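Long-range contact in endolysin B (Mycobacterium phage D29, PDB 3HC7), which hydrolyses the ester linkage joining mycolic acids to the arabinogalactan–peptidoglycan of the host cell wall, helping the phage lyse the cell: residues A[49-61]-A[83-95]. Numbering follows the deposited sequence.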
loop_
_atom_site.group_PDB
_atom_site.type_symbol
_atom_site.label_atom_id
_atom_site.label_comp_id
_atom_site.label_asym_id
_atom_site.label_seq_id
_atom_site.Cartn_x
_atom_site.Cartn_y
_atom_site.Cartn_z
ATOM N N MET A 49 -4.705 8.383 -8.367
ATOM C CA MET A 49 -4.347 7.727 -7.123
ATOM C C MET A 49 -3.254 8.468 -6.346
ATOM O O MET A 49 -3.363 8.635 -5.134
ATOM C CB MET A 49 -3.896 6.292 -7.398
ATOM C CG MET A 49 -3.623 5.475 -6.142
ATOM S SD MET A 49 -3.161 3.777 -6.535
ATOM C CE MET A 49 -4.706 3.206 -7.268
ATOM N N TRP A 50 -2.197 8.903 -7.022
ATOM C CA TRP A 50 -1.076 9.453 -6.264
ATOM C C TRP A 50 -1.439 10.630 -5.350
ATOM O O TRP A 50 -0.992 10.671 -4.202
ATOM C CB TRP A 50 0.163 9.758 -7.123
ATOM C CG TRP A 50 1.381 9.760 -6.235
ATOM C CD1 TRP A 50 2.016 10.851 -5.714
ATOM C CD2 TRP A 50 2.055 8.609 -5.700
ATOM N NE1 TRP A 50 3.062 10.449 -4.914
ATOM C CE2 TRP A 50 3.107 9.080 -4.889
ATOM C CE3 TRP A 50 1.886 7.226 -5.848
ATOM C CZ2 TRP A 50 3.983 8.218 -4.220
ATOM C CZ3 TRP A 50 2.753 6.372 -5.185
ATOM C CH2 TRP A 50 3.788 6.870 -4.375
ATOM N N PRO A 51 -2.258 11.581 -5.834
ATOM C CA PRO A 51 -2.683 12.639 -4.898
ATOM C C PRO A 51 -3.426 12.053 -3.715
ATOM O O PRO A 51 -3.372 12.612 -2.620
ATOM C CB PRO A 51 -3.640 13.497 -5.734
ATOM C CG PRO A 51 -3.200 13.251 -7.169
ATOM C CD PRO A 51 -2.776 11.804 -7.197
ATOM N N SER A 52 -4.128 10.946 -3.930
ATOM C CA SER A 52 -4.819 10.289 -2.830
ATOM C C SER A 52 -3.783 9.746 -1.842
ATOM O O SER A 52 -3.897 9.950 -0.637
ATOM C CB SER A 52 -5.734 9.178 -3.341
ATOM O OG SER A 52 -6.442 8.576 -2.271
ATOM N N VAL A 53 -2.770 9.067 -2.370
ATOM C CA VAL A 53 -1.660 8.563 -1.566
ATOM C C VAL A 53 -0.995 9.652 -0.714
ATOM O O VAL A 53 -0.696 9.430 0.457
ATOM C CB VAL A 53 -0.594 7.872 -2.454
ATOM C CG1 VAL A 53 0.653 7.518 -1.636
ATOM C CG2 VAL A 53 -1.175 6.627 -3.105
ATOM N N GLU A 54 -0.750 10.818 -1.308
ATOM C CA GLU A 54 -0.103 11.918 -0.606
ATOM C C GLU A 54 -0.921 12.373 0.603
ATOM O O GLU A 54 -0.362 12.689 1.645
ATOM C CB GLU A 54 0.111 13.117 -1.534
ATOM C CG GLU A 54 0.991 12.880 -2.747
ATOM C CD GLU A 54 0.948 14.061 -3.714
ATOM O OE1 GLU A 54 0.115 14.977 -3.519
ATOM O OE2 GLU A 54 1.741 14.081 -4.670
ATOM N N LYS A 55 -2.243 12.418 0.461
ATOM C CA LYS A 55 -3.109 12.810 1.584
ATOM C C LYS A 55 -3.069 11.784 2.710
ATOM O O LYS A 55 -3.002 12.144 3.887
ATOM C CB LYS A 55 -4.545 13.008 1.115
ATOM C CG LYS A 55 -4.694 14.138 0.114
ATOM C CD LYS A 55 -6.019 14.048 -0.608
ATOM C CE LYS A 55 -6.144 15.156 -1.630
ATOM N NZ LYS A 55 -6.180 16.482 -0.959
ATOM N N GLY A 56 -3.109 10.505 2.344
ATOM C CA GLY A 56 -3.036 9.436 3.323
ATOM C C GLY A 56 -1.706 9.461 4.051
ATOM O O GLY A 56 -1.654 9.253 5.263
ATOM N N VAL A 57 -0.626 9.714 3.310
ATOM C CA VAL A 57 0.699 9.798 3.912
ATOM C C VAL A 57 0.753 10.933 4.928
ATOM O O VAL A 57 1.224 10.751 6.043
ATOM C CB VAL A 57 1.816 9.971 2.850
ATOM C CG1 VAL A 57 3.124 10.505 3.487
ATOM C CG2 VAL A 57 2.079 8.652 2.144
ATOM N N ALA A 58 0.276 12.106 4.538
ATOM C CA ALA A 58 0.294 13.252 5.440
ATOM C C ALA A 58 -0.489 12.943 6.712
ATOM O O ALA A 58 -0.045 13.263 7.813
ATOM C CB ALA A 58 -0.255 14.483 4.754
ATOM N N GLU A 59 -1.645 12.307 6.571
ATOM C CA GLU A 59 -2.456 12.002 7.745
ATOM C C GLU A 59 -1.823 10.933 8.636
ATOM O O GLU A 59 -1.914 11.005 9.862
ATOM C CB GLU A 59 -3.869 11.589 7.356
ATOM C CG GLU A 59 -4.757 11.275 8.564
ATOM C CD GLU A 59 -5.147 12.514 9.361
ATOM O OE1 GLU A 59 -5.004 13.640 8.838
ATOM O OE2 GLU A 59 -5.607 12.362 10.512
ATOM N N LEU A 60 -1.180 9.943 8.028
ATOM C CA LEU A 60 -0.555 8.882 8.807
ATOM C C LEU A 60 0.627 9.420 9.618
ATOM O O LEU A 60 0.852 9.021 10.763
ATOM C CB LEU A 60 -0.109 7.729 7.904
ATOM C CG LEU A 60 0.641 6.632 8.665
ATOM C CD1 LEU A 60 -0.200 6.127 9.828
ATOM C CD2 LEU A 60 1.040 5.496 7.744
ATOM N N ILE A 61 1.379 10.337 9.022
ATOM C CA ILE A 61 2.515 10.934 9.707
ATOM C C ILE A 61 2.012 11.759 10.891
ATOM O O ILE A 61 2.502 11.620 12.013
ATOM C CB ILE A 61 3.322 11.832 8.761
ATOM C CG1 ILE A 61 4.086 10.981 7.742
ATOM C CG2 ILE A 61 4.291 12.703 9.556
ATOM C CD1 ILE A 61 4.601 11.781 6.552
ATOM N N GLN A 83 -3.702 0.535 -2.132
ATOM C CA GLN A 83 -3.283 1.935 -2.048
ATOM C C GLN A 83 -2.821 2.244 -0.616
ATOM O O GLN A 83 -1.885 3.021 -0.393
ATOM C CB GLN A 83 -4.403 2.885 -2.476
ATOM C CG GLN A 83 -4.029 4.359 -2.342
ATOM C CD GLN A 83 -5.126 5.304 -2.825
ATOM O OE1 GLN A 83 -5.112 6.494 -2.514
ATOM N NE2 GLN A 83 -6.078 4.776 -3.587
ATOM N N GLY A 84 -3.478 1.611 0.352
ATOM C CA GLY A 84 -3.129 1.766 1.752
ATOM C C GLY A 84 -1.735 1.257 2.060
ATOM O O GLY A 84 -1.060 1.784 2.945
ATOM N N ALA A 85 -1.303 0.229 1.330
ATOM C CA ALA A 85 0.040 -0.322 1.494
ATOM C C ALA A 85 1.077 0.666 0.983
ATOM O O ALA A 85 2.164 0.784 1.548
ATOM C CB ALA A 85 0.169 -1.643 0.764
ATOM N N ILE A 86 0.752 1.372 -0.094
ATOM C CA ILE A 86 1.644 2.430 -0.571
ATOM C C ILE A 86 1.809 3.516 0.500
ATOM O O ILE A 86 2.930 3.962 0.770
ATOM C CB ILE A 86 1.142 3.095 -1.872
ATOM C CG1 ILE A 86 0.890 2.062 -2.971
ATOM C CG2 ILE A 86 2.153 4.137 -2.374
ATOM C CD1 ILE A 86 0.234 2.675 -4.231
ATOM N N VAL A 87 0.697 3.942 1.103
ATOM C CA VAL A 87 0.756 4.965 2.145
ATOM C C VAL A 87 1.679 4.527 3.282
ATOM O O VAL A 87 2.593 5.259 3.659
ATOM C CB VAL A 87 -0.644 5.317 2.714
ATOM C CG1 VAL A 87 -0.511 6.208 3.975
ATOM C CG2 VAL A 87 -1.504 5.996 1.651
ATOM N N VAL A 88 1.441 3.335 3.825
ATOM C CA VAL A 88 2.265 2.832 4.930
ATOM C C VAL A 88 3.719 2.656 4.485
ATOM O O VAL A 88 4.650 2.953 5.237
ATOM C CB VAL A 88 1.733 1.493 5.493
ATOM C CG1 VAL A 88 2.706 0.909 6.524
ATOM C CG2 VAL A 88 0.351 1.676 6.122
ATOM N N GLY A 89 3.903 2.166 3.262
ATOM C CA GLY A 89 5.232 1.945 2.713
ATOM C C GLY A 89 6.016 3.240 2.531
ATOM O O GLY A 89 7.214 3.288 2.801
ATOM N N GLN A 90 5.340 4.297 2.091
ATOM C CA GLN A 90 5.997 5.583 1.913
ATOM C C GLN A 90 6.432 6.153 3.242
ATOM O O GLN A 90 7.538 6.682 3.367
ATOM C CB GLN A 90 5.078 6.568 1.204
ATOM C CG GLN A 90 4.966 6.305 -0.276
ATOM C CD GLN A 90 6.214 6.705 -1.024
ATOM O OE1 GLN A 90 6.689 7.829 -0.892
ATOM N NE2 GLN A 90 6.744 5.792 -1.831
ATOM N N VAL A 91 5.550 6.048 4.236
ATOM C CA VAL A 91 5.841 6.561 5.563
ATOM C C VAL A 91 7.032 5.818 6.147
ATOM O O VAL A 91 7.954 6.437 6.654
ATOM C CB VAL A 91 4.610 6.488 6.499
ATOM C CG1 VAL A 91 5.024 6.667 7.948
ATOM C CG2 VAL A 91 3.602 7.548 6.112
ATOM N N LEU A 92 7.022 4.492 6.042
ATOM C CA LEU A 92 8.122 3.678 6.544
ATOM C C LEU A 92 9.432 4.030 5.853
ATOM O O LEU A 92 10.399 4.427 6.503
ATOM C CB LEU A 92 7.823 2.190 6.350
ATOM C CG LEU A 92 8.874 1.161 6.790
ATOM C CD1 LEU A 92 9.368 1.396 8.218
ATOM C CD2 LEU A 92 8.304 -0.239 6.674
ATOM N N LYS A 93 9.470 3.864 4.535
ATOM C CA LYS A 93 10.714 4.039 3.784
ATOM C C LYS A 93 11.302 5.444 3.879
ATOM O O LYS A 93 12.513 5.611 4.045
ATOM C CB LYS A 93 10.525 3.675 2.312
ATOM C CG LYS A 93 11.825 3.721 1.515
ATOM C CD LYS A 93 11.638 3.295 0.064
ATOM C CE LYS A 93 12.906 3.555 -0.745
ATOM N NZ LYS A 93 12.833 2.966 -2.111
ATOM N N HIS A 94 10.451 6.457 3.777
ATOM C CA HIS A 94 10.954 7.815 3.626
ATOM C C HIS A 94 10.733 8.728 4.812
ATOM O O HIS A 94 11.156 9.876 4.766
ATOM C CB HIS A 94 10.365 8.476 2.375
ATOM C CG HIS A 94 10.776 7.815 1.102
ATOM N ND1 HIS A 94 9.864 7.311 0.197
ATOM C CD2 HIS A 94 12.003 7.558 0.586
ATOM C CE1 HIS A 94 10.513 6.778 -0.824
ATOM N NE2 HIS A 94 11.812 6.915 -0.612
ATOM N N HIS A 95 10.067 8.241 5.862
ATOM C CA HIS A 95 9.812 9.090 7.025
ATOM C C HIS A 95 10.220 8.463 8.354
ATOM O O HIS A 95 10.577 9.174 9.290
ATOM C CB HIS A 95 8.363 9.591 7.041
ATOM C CG HIS A 95 8.023 10.452 5.862
ATOM N ND1 HIS A 95 7.429 9.953 4.725
ATOM C CD2 HIS A 95 8.218 11.773 5.633
ATOM C CE1 HIS A 95 7.260 10.928 3.848
ATOM N NE2 HIS A 95 7.729 12.043 4.374
#
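V87 is the knob at the middle of this helix pair, seated among V53, G56, V57 and L60. Its CG1 lies 3.5 Å from the backbone C of G56, which has no side chain, consistent with the close approach of the two helices, whose segment axes pass 8.7 Å apart and cross at -54°. V57 returns the fit, entering a hollow formed by V87, Q90, V91 and H95: its CG2 rests 3.8 Å from Q90 CB, while CG1 faces V91 CG2. Further along, V91 CG2 fills the angle between L60 and I61, 3.7 Å from L60 CD2. The methyl I61 CD1 then sits almost centrally over one face of the H95 imidazole, 3.6 Å from the centroid and 5° off the normal, a CH-pi contact.

Toward the start of 50-61, W50 leaves its backbone on the side turned away from 83-95, yet with CG anti to the backbone N (chi1 -157°) the indole swings back and sets CZ3 3.6 Å from I86 CG2. The amide of Q90 stands steeply to this ring, NE2 near its edge and hydrogen-bonded to D146. Q83 reaches across in extended form; its CG lies against V53 CG2 and its amide end runs alongside M49 CG. A very short bond from S52 OG to Q83 OE1 is modelled, but OE1 sits too close to S52 CB for it to be relied on; NE2 bonds to T12 OG1 and A45 O.

Helix 83-96 follows the nucleophile elbow that carries the catalytic S82, as in alpha/beta hydrolases, and L60, V87 and V88 extend the contact onto the parallel sheet. The chemistry is thus divided: interlocking aliphatic side chains join the helices along most of their crossing, whereas beside S82 the buried amide of Q83 is held through NE2 by T12 and A45.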